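Local coordinates for protein short-chain type dehydrogenase/reductase (Mycobacterium ulcerans, PDB 3SVT) that probably catalyses nicotinamide-dependent oxidation or reduction as a member of the short-chain dehydrogenase/reductase family, at residues 131-134 and 135-138; 212-215 and 216-220; 162-165 and 166-170. All coordinates share one frame; numbering follows the deposited sequence.

Contact 1: residues 131-134 and 135-138; sequences LKHA and AREM
His133 and Arg136 both set CG beside their own backbone N (chi1 -67° and -70°), which lays the two side chains next to each other, pointing the same way from helix 113-140. From there the extended Arg136 chain carries its guanidinium past the imidazole, and His133 CE1 comes over one guanidinium face, near the rim, 3.7 Å from Arg136 NH1. The two planes are inclined by 63°, so this is no parallel stack. One turn before Arg136, the straight Lys132 chain runs alongside it; Lys132 CE approaches Arg136 NH2 to 3.7 Å, while Lys132 NZ stays 4.6 Å from the same NH2. Under these polar arms runs the long Arg136 N to Lys132 O hydrogen bond (3.3 Å). Elsewhere on the helix Met138 N bonds Ala134 O (3.0 Å), and Met138, bent at its thioether, returns CE to within 4.0 Å of Ala134 CB; Leu131 packs against helix 163-182. In this family, such long helices commonly build subunit interfaces. Here Lys132 NZ reaches Val111 O and Ser113 OG of the second subunit. Within the chain, Glu75 OE2 takes both a salt bridge from Lys132 NZ and a hydrogen bond with His133 NE2. One carboxylate oxygen thus serves two neighbouring side chains; it probably balances the Lys132 charge and makes it easier for Lys132 and Arg136 to run together, with Arg136 NE held by Thr109 O of the second subunit.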
ATOM      1  N   LEU B 131       3.913 -10.195 -22.082  1.00 25.02           N
ATOM      2  CA  LEU B 131       4.691 -10.773 -20.989  1.00 25.22           C
ATOM      3  C   LEU B 131       4.860 -12.302 -21.135  1.00 25.92           C
ATOM      4  O   LEU B 131       5.960 -12.819 -20.960  1.00 26.08           O
ATOM      5  CB  LEU B 131       4.040 -10.429 -19.663  1.00 24.97           C
ATOM      6  CG  LEU B 131       4.696 -10.918 -18.348  1.00 27.48           C
ATOM      7  CD1 LEU B 131       5.932 -10.130 -17.906  1.00 28.10           C
ATOM      8  CD2 LEU B 131       3.681 -10.877 -17.268  1.00 29.22           C
ATOM      9  N   LYS B 132       3.763 -13.003 -21.446  1.00 25.16           N
ATOM     10  CA  LYS B 132       3.765 -14.446 -21.640  1.00 25.14           C
ATOM     11  C   LYS B 132       4.875 -14.844 -22.588  1.00 25.92           C
ATOM     12  O   LYS B 132       5.725 -15.662 -22.255  1.00 25.46           O
ATOM     13  CB  LYS B 132       2.411 -14.879 -22.207  1.00 25.14           C
ATOM     14  CG  LYS B 132       2.191 -16.391 -22.451  1.00 26.07           C
ATOM     15  CD  LYS B 132       0.774 -16.635 -22.907  1.00 26.15           C
ATOM     16  CE  LYS B 132       0.530 -18.029 -23.463  1.00 27.78           C
ATOM     17  NZ  LYS B 132      -0.855 -18.119 -24.068  1.00 26.30           N
ATOM     18  N   HIS B 133       4.871 -14.248 -23.776  1.00 26.71           N
ATOM     19  CA  HIS B 133       5.772 -14.689 -24.825  1.00 27.29           C
ATOM     20  C   HIS B 133       7.183 -14.146 -24.670  1.00 28.06           C
ATOM     21  O   HIS B 133       8.170 -14.864 -24.936  1.00 28.20           O
ATOM     22  CB  HIS B 133       5.160 -14.390 -26.203  1.00 27.95           C
ATOM     23  CG  HIS B 133       3.937 -15.206 -26.483  1.00 27.78           C
ATOM     24  ND1 HIS B 133       4.008 -16.503 -26.938  1.00 30.28           N
ATOM     25  CD2 HIS B 133       2.618 -14.937 -26.315  1.00 29.53           C
ATOM     26  CE1 HIS B 133       2.787 -16.992 -27.063  1.00 30.56           C
ATOM     27  NE2 HIS B 133       1.922 -16.062 -26.688  1.00 30.63           N
ATOM     28  N   ALA B 134       7.303 -12.898 -24.230  1.00 27.26           N
ATOM     29  CA  ALA B 134       8.633 -12.340 -23.986  1.00 27.75           C
ATOM     30  C   ALA B 134       9.345 -13.114 -22.869  1.00 27.67           C
ATOM     31  O   ALA B 134      10.544 -13.431 -22.968  1.00 27.94           O
ATOM     32  CB  ALA B 134       8.501 -10.868 -23.614  1.00 27.09           C
ATOM     33  N   ALA B 135       8.582 -13.407 -21.810  1.00 27.47           N
ATOM     34  CA  ALA B 135       9.060 -14.178 -20.677  1.00 27.61           C
ATOM     35  C   ALA B 135       9.610 -15.536 -21.104  1.00 28.38           C
ATOM     36  O   ALA B 135      10.648 -15.957 -20.600  1.00 27.55           O
ATOM     37  CB  ALA B 135       7.959 -14.359 -19.648  1.00 26.98           C
ATOM     38  N   ARG B 136       8.919 -16.231 -22.007  1.00 28.75           N
ATOM     39  CA  ARG B 136       9.408 -17.542 -22.455  1.00 30.20           C
ATOM     40  C   ARG B 136      10.866 -17.445 -22.947  1.00 30.19           C
ATOM     41  O   ARG B 136      11.702 -18.246 -22.567  1.00 29.69           O
ATOM     42  CB  ARG B 136       8.544 -18.105 -23.576  1.00 30.54           C
ATOM     43  CG  ARG B 136       7.150 -18.551 -23.155  1.00 32.48           C
ATOM     44  CD  ARG B 136       6.335 -18.976 -24.405  1.00 33.62           C
ATOM     45  NE  ARG B 136       5.034 -19.523 -24.041  1.00 33.99           N
ATOM     46  CZ  ARG B 136       4.162 -20.079 -24.888  1.00 33.25           C
ATOM     47  NH1 ARG B 136       4.409 -20.170 -26.191  1.00 33.39           N
ATOM     48  NH2 ARG B 136       3.020 -20.539 -24.424  1.00 33.48           N
ATOM     49  N   GLU B 137      11.158 -16.448 -23.788  1.00 30.71           N
ATOM     50  CA  GLU B 137      12.498 -16.329 -24.365  1.00 31.29           C
ATOM     51  C   GLU B 137      13.508 -15.844 -23.357  1.00 30.59           C
ATOM     52  O   GLU B 137      14.644 -16.328 -23.340  1.00 30.13           O
ATOM     53  CB  GLU B 137      12.520 -15.406 -25.576  1.00 31.93           C
ATOM     54  CG  GLU B 137      11.571 -15.810 -26.707  1.00 35.09           C
ATOM     55  CD  GLU B 137      11.824 -17.201 -27.233  1.00 36.44           C
ATOM     56  OE1 GLU B 137      12.963 -17.685 -27.135  1.00 38.02           O
ATOM     57  OE2 GLU B 137      10.863 -17.816 -27.727  1.00 39.17           O
ATOM     58  N   MET B 138      13.113 -14.894 -22.516  1.00 30.13           N
ATOM     59  CA  MET B 138      14.037 -14.386 -21.499  1.00 30.60           C
ATOM     60  C   MET B 138      14.419 -15.481 -20.504  1.00 30.62           C
ATOM     61  O   MET B 138      15.580 -15.553 -20.082  1.00 31.68           O
ATOM     62  CB  MET B 138      13.490 -13.136 -20.782  1.00 30.04           C
ATOM     63  CG  MET B 138      13.788 -11.847 -21.534  1.00 31.42           C
ATOM     64  SD  MET B 138      13.031 -10.341 -20.844  1.00 33.77           S
ATOM     65  CE  MET B 138      11.328 -10.870 -20.793  1.00 32.26           C
TER

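Contact 2: residues 212-215 and 216-220; sequences SSDY and AMCTP
Thr219 folds its hydroxyl back onto Tyr215 at the C-terminal turn of helix 209-218, in the segment that in short-chain dehydrogenases commonly forms part of the lobe over the substrate pocket. The tight part of the contact gathers round two carbonyls. Tyr215 O receives Thr219 OG1 at 2.6 Å, a short bond that arrives from above the carbonyl plane, 37° out of it, and also a weak bond from Cys218 N. The same Cys218 N-H is shared with Asp214 O at 3.2 Å, in a bent bond. Cys218 N is thus divided between the fourth and third residues back, and Thr219 N bonds the third residue back, at Ala216 O, at 3.1 Å. Thr219 OG1 can turn back because it lies beside its own backbone N (chi1 -51°), even though the backbone has already left helical geometry. On this buried flank, which Tyr215, Cys218 and Thr219 make up, the Tyr215 ring packs on Gln256, Pro262 and Phe264. Asp214 is the polar tie: a salt bridge from OD1 to Arg260 and a hydrogen bond from OD2 to Asp263 N fasten the helix to the loop that follows strand 249-252. The other side is looser. Ala216 and Met217 are exposed, and what they meet across the contact is mostly backbone: regular bonds link Ala216 N to Ser212 O (3.0 Å) and Met217 N to Ser213 O (3.1 Å). Met217 CG, set beside its own backbone N (chi1 -62°), rests 3.3 Å from Ser213 O. Nearer the buried flank, Cys218 SG lies 4.1 Å from Asp214 OD2.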
ATOM      1  N   SER B 212      -3.992  22.149 -16.096  1.00 36.43           N
ATOM      2  CA  SER B 212      -2.563  22.329 -15.779  1.00 35.08           C
ATOM      3  C   SER B 212      -2.402  22.877 -14.364  1.00 34.53           C
ATOM      4  O   SER B 212      -1.503  22.470 -13.647  1.00 33.87           O
ATOM      5  CB  SER B 212      -1.859  23.244 -16.778  1.00 35.31           C
ATOM      6  OG  SER B 212      -2.245  24.607 -16.608  1.00 36.63           O
ATOM      7  N   SER B 213      -3.286  23.795 -13.977  1.00 34.04           N
ATOM      8  CA  SER B 213      -3.258  24.385 -12.642  1.00 33.96           C
ATOM      9  C   SER B 213      -3.578  23.343 -11.547  1.00 33.01           C
ATOM     10  O   SER B 213      -2.927  23.305 -10.479  1.00 30.98           O
ATOM     11  CB  SER B 213      -4.243  25.559 -12.566  1.00 34.98           C
ATOM     12  OG  SER B 213      -4.329  26.036 -11.243  1.00 37.29           O
ATOM     13  N   ASP B 214      -4.596  22.517 -11.807  1.00 32.03           N
ATOM     14  CA  ASP B 214      -4.970  21.472 -10.865  1.00 31.50           C
ATOM     15  C   ASP B 214      -3.811  20.476 -10.706  1.00 29.86           C
ATOM     16  O   ASP B 214      -3.429  20.142  -9.595  1.00 30.38           O
ATOM     17  CB  ASP B 214      -6.260  20.746 -11.293  1.00 31.29           C
ATOM     18  CG  ASP B 214      -6.830  19.857 -10.170  1.00 32.28           C
ATOM     19  OD1 ASP B 214      -7.332  20.405  -9.156  1.00 30.35           O
ATOM     20  OD2 ASP B 214      -6.768  18.610 -10.290  1.00 32.02           O
ATOM     21  N   TYR B 215      -3.243  20.011 -11.805  1.00 29.12           N
ATOM     22  CA  TYR B 215      -2.107  19.079 -11.719  1.00 28.47           C
ATOM     23  C   TYR B 215      -0.943  19.696 -10.937  1.00 28.46           C
ATOM     24  O   TYR B 215      -0.313  19.017 -10.140  1.00 27.25           O
ATOM     25  CB  TYR B 215      -1.625  18.654 -13.103  1.00 28.02           C
ATOM     26  CG  TYR B 215      -2.287  17.414 -13.687  1.00 28.94           C
ATOM     27  CD1 TYR B 215      -1.791  16.138 -13.411  1.00 27.82           C
ATOM     28  CD2 TYR B 215      -3.363  17.518 -14.574  1.00 29.11           C
ATOM     29  CE1 TYR B 215      -2.376  15.013 -13.964  1.00 29.51           C
ATOM     30  CE2 TYR B 215      -3.952  16.385 -15.128  1.00 29.21           C
ATOM     31  CZ  TYR B 215      -3.451  15.145 -14.829  1.00 29.43           C
ATOM     32  OH  TYR B 215      -4.018  14.016 -15.388  1.00 31.12           O
ATOM     33  N   ALA B 216      -0.685  20.989 -11.161  1.00 29.13           N
ATOM     34  CA  ALA B 216       0.451  21.671 -10.533  1.00 29.60           C
ATOM     35  C   ALA B 216       0.282  21.712  -9.016  1.00 30.16           C
ATOM     36  O   ALA B 216       1.234  21.455  -8.294  1.00 29.24           O
ATOM     37  CB  ALA B 216       0.643  23.085 -11.108  1.00 29.82           C
ATOM     38  N   MET B 217      -0.931  22.034  -8.549  1.00 30.48           N
ATOM     39  CA  MET B 217      -1.250  22.011  -7.113  1.00 30.98           C
ATOM     40  C   MET B 217      -1.137  20.594  -6.499  1.00 28.67           C
ATOM     41  O   MET B 217      -0.916  20.463  -5.309  1.00 27.35           O
ATOM     42  CB  MET B 217      -2.663  22.546  -6.865  1.00 32.41           C
ATOM     43  CG  MET B 217      -2.868  24.005  -7.282  1.00 37.62           C
ATOM     44  SD  MET B 217      -2.234  25.160  -6.039  1.00 49.81           S
ATOM     45  CE  MET B 217      -2.384  26.733  -6.897  1.00 49.95           C
ATOM     46  N   CYS B 218      -1.297  19.553  -7.311  1.00 27.11           N
ATOM     47  CA  CYS B 218      -1.175  18.172  -6.826  1.00 26.12           C
ATOM     48  C   CYS B 218       0.261  17.660  -6.844  1.00 24.91           C
ATOM     49  O   CYS B 218       0.497  16.584  -6.350  1.00 25.14           O
ATOM     50  CB  CYS B 218      -2.043  17.213  -7.641  1.00 25.84           C
ATOM     51  SG  CYS B 218      -3.831  17.608  -7.549  1.00 29.51           S
ATOM     52  N   THR B 219       1.195  18.439  -7.401  1.00 24.99           N
ATOM     53  CA  THR B 219       2.553  17.982  -7.723  1.00 23.92           C
ATOM     54  C   THR B 219       3.633  18.761  -6.960  1.00 24.25           C
ATOM     55  O   THR B 219       3.816  19.952  -7.166  1.00 24.51           O
ATOM     56  CB  THR B 219       2.821  18.070  -9.235  1.00 24.84           C
ATOM     57  OG1 THR B 219       1.752  17.426  -9.940  1.00 24.74           O
ATOM     58  CG2 THR B 219       4.135  17.355  -9.605  1.00 23.45           C
ATOM     59  N   PRO B 220       4.336  18.093  -6.045  1.00 22.99           N
ATOM     60  CA  PRO B 220       5.311  18.829  -5.231  1.00 23.34           C
ATOM     61  C   PRO B 220       6.415  19.499  -6.038  1.00 22.88           C
ATOM     62  O   PRO B 220       6.697  20.661  -5.820  1.00 23.28           O
ATOM     63  CB  PRO B 220       5.862  17.756  -4.280  1.00 22.62           C
ATOM     64  CG  PRO B 220       4.698  16.777  -4.130  1.00 22.76           C
ATOM     65  CD  PRO B 220       3.928  16.822  -5.426  1.00 22.95           C
TER

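Contact 3: residues 162-165 and 166-170; sequences GAYG and VTKSA
Lys168 and Tyr164 stand one helical turn apart near the start of helix 163-182 and form the YxxxK pair that marks the short-chain dehydrogenase active site. Followed outward, Lys168 CB first lies 3.4 Å from Tyr164 O, the carbonyl that also accepts the Lys168 N-H at 2.9 Å. With CG beside the backbone N (chi1 -77°), the chain turns back toward the tyrosine: CG is again 3.4 Å from Tyr164 O and sits over one face of the ring, near its rim, 4.1 Å from CE1. Bends at chi2 and chi4 then fold the chain so that NZ comes nearest Tyr164 CE1, with Tyr164 OH farther off at 3.7 Å. This is one of two deposited lysine conformers, so the closeness of NZ to the ring is doubtful. In it a water joins the ends, 2.9 Å from Tyr164 OH and accepting from Lys168 NZ at 3.2 Å. Just before Lys168 in the chain, Thr167 OG1 meets Ala163 O and Tyr164 O, its single proton undecided between them, and is also bonded to Asn123 ND2. Tyr164 touches Ser151 as well, which by family analogy would complete the catalytic set with Asn123. In this conformer the lysine reaches the hydroxyl through a water, consistent with a tyrosine acting as the acid-base group and a lysine acting beside it.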
ATOM      1  N   GLY B 162     -12.670   6.069 -15.558  1.00 27.93           N
ATOM      2  CA  GLY B 162     -13.244   4.762 -15.840  1.00 27.49           C
ATOM      3  C   GLY B 162     -12.187   3.669 -15.869  1.00 27.60           C
ATOM      4  O   GLY B 162     -11.516   3.413 -14.870  1.00 28.66           O
ATOM      5  N   ALA B 163     -12.036   3.022 -17.018  1.00 27.10           N
ATOM      6  CA  ALA B 163     -11.218   1.797 -17.123  1.00 27.22           C
ATOM      7  C   ALA B 163      -9.697   2.017 -17.012  1.00 26.95           C
ATOM      8  O   ALA B 163      -8.950   1.079 -16.802  1.00 27.63           O
ATOM      9  CB  ALA B 163     -11.545   1.073 -18.438  1.00 26.35           C
ATOM     10  N   TYR B 164      -9.227   3.241 -17.211  1.00 27.99           N
ATOM     11  CA  TYR B 164      -7.780   3.490 -17.240  1.00 27.71           C
ATOM     12  C   TYR B 164      -7.064   3.019 -15.968  1.00 26.82           C
ATOM     13  O   TYR B 164      -6.188   2.132 -16.024  1.00 26.29           O
ATOM     14  CB  TYR B 164      -7.484   4.976 -17.542  1.00 29.20           C
ATOM     15  CG  TYR B 164      -6.021   5.249 -17.910  1.00 31.52           C
ATOM     16  CD1 TYR B 164      -5.364   4.479 -18.875  1.00 34.63           C
ATOM     17  CD2 TYR B 164      -5.300   6.259 -17.282  1.00 33.82           C
ATOM     18  CE1 TYR B 164      -4.020   4.713 -19.210  1.00 35.73           C
ATOM     19  CE2 TYR B 164      -3.959   6.502 -17.610  1.00 35.56           C
ATOM     20  CZ  TYR B 164      -3.328   5.734 -18.568  1.00 36.28           C
ATOM     21  OH  TYR B 164      -2.007   5.980 -18.892  1.00 38.12           O
ATOM     22  N   GLY B 165      -7.429   3.578 -14.822  1.00 25.87           N
ATOM     23  CA  GLY B 165      -6.750   3.226 -13.571  1.00 25.42           C
ATOM     24  C   GLY B 165      -7.053   1.800 -13.130  1.00 24.80           C
ATOM     25  O   GLY B 165      -6.192   1.112 -12.537  1.00 24.36           O
ATOM     26  N   VAL B 166      -8.277   1.359 -13.421  1.00 24.20           N
ATOM     27  CA  VAL B 166      -8.719   0.007 -13.120  1.00 23.90           C
ATOM     28  C   VAL B 166      -7.789  -0.983 -13.828  1.00 24.17           C
ATOM     29  O   VAL B 166      -7.231  -1.896 -13.200  1.00 23.94           O
ATOM     30  CB  VAL B 166     -10.165  -0.198 -13.607  1.00 24.19           C
ATOM     31  CG1 VAL B 166     -10.566  -1.654 -13.554  1.00 22.65           C
ATOM     32  CG2 VAL B 166     -11.154   0.712 -12.821  1.00 24.18           C
ATOM     33  N   THR B 167      -7.596  -0.804 -15.130  1.00 24.29           N
ATOM     34  CA  THR B 167      -6.780  -1.762 -15.895  1.00 24.73           C
ATOM     35  C   THR B 167      -5.320  -1.609 -15.580  1.00 25.00           C
ATOM     36  O   THR B 167      -4.604  -2.599 -15.532  1.00 25.60           O
ATOM     37  CB  THR B 167      -6.966  -1.646 -17.431  1.00 25.40           C
ATOM     38  OG1 THR B 167      -6.689  -0.306 -17.846  1.00 24.81           O
ATOM     39  CG2 THR B 167      -8.405  -2.062 -17.868  1.00 26.37           C
ATOM     40  N   LYS B 168      -4.852  -0.384 -15.378  1.00 25.50           N
ATOM     41  CA  LYS B 168      -3.440  -0.191 -15.043  0.50 25.83           C
ATOM     42  C   LYS B 168      -3.126  -0.817 -13.667  1.00 25.64           C
ATOM     43  O   LYS B 168      -2.046  -1.354 -13.476  1.00 25.61           O
ATOM     44  CB  LYS B 168      -3.036   1.288 -15.139  0.50 26.03           C
ATOM     45  CG  LYS B 168      -2.839   1.779 -16.596  0.50 26.96           C
ATOM     46  CD  LYS B 168      -1.878   0.856 -17.389  0.50 27.39           C
ATOM     47  CE  LYS B 168      -1.177   1.588 -18.572  0.50 28.15           C
ATOM     48  NZ  LYS B 168      -2.114   2.350 -19.449  0.50 28.26           N
ATOM     49  N   SER B 169      -4.068  -0.778 -12.727  1.00 25.97           N
ATOM     50  CA  SER B 169      -3.925  -1.545 -11.464  1.00 26.55           C
ATOM     51  C   SER B 169      -3.744  -3.052 -11.708  1.00 25.51           C
ATOM     52  O   SER B 169      -2.920  -3.694 -11.042  1.00 23.79           O
ATOM     53  CB  SER B 169      -5.114  -1.353 -10.536  1.00 26.83           C
ATOM     54  OG  SER B 169      -5.142  -0.033 -10.031  1.00 32.88           O
ATOM     55  N   ALA B 170      -4.497  -3.599 -12.665  1.00 25.32           N
ATOM     56  CA  ALA B 170      -4.353  -5.014 -13.019  1.00 26.22           C
ATOM     57  C   ALA B 170      -2.971  -5.304 -13.523  1.00 26.39           C
ATOM     58  O   ALA B 170      -2.377  -6.346 -13.205  1.00 26.68           O
ATOM     59  CB  ALA B 170      -5.380  -5.473 -14.095  1.00 25.97           C
TER
HETATM   60  O   HOH W   1      -1.248   4.728 -21.384  1.00  2.00           O

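Contact 3 holds the probable catalytic pair, and the other two contacts lie at similar range from it. Its centre is about 23 Å from that of contact 1 and about 22 Å from that of contact 2, with nearest atoms about 9 Å and 8 Å away. Contacts 1 and 2 lie on opposite sides of the chain's centre, their own centres about 38 Å apart. Helix 113-140 connects contact 1 to the active site, since it also carries Asn123, the partner of Thr167. Contacts 1 and 3 both face the second subunit, where Val166 packs on its Ala170, while Pro220 of contact 2 touches Ala179 of the third.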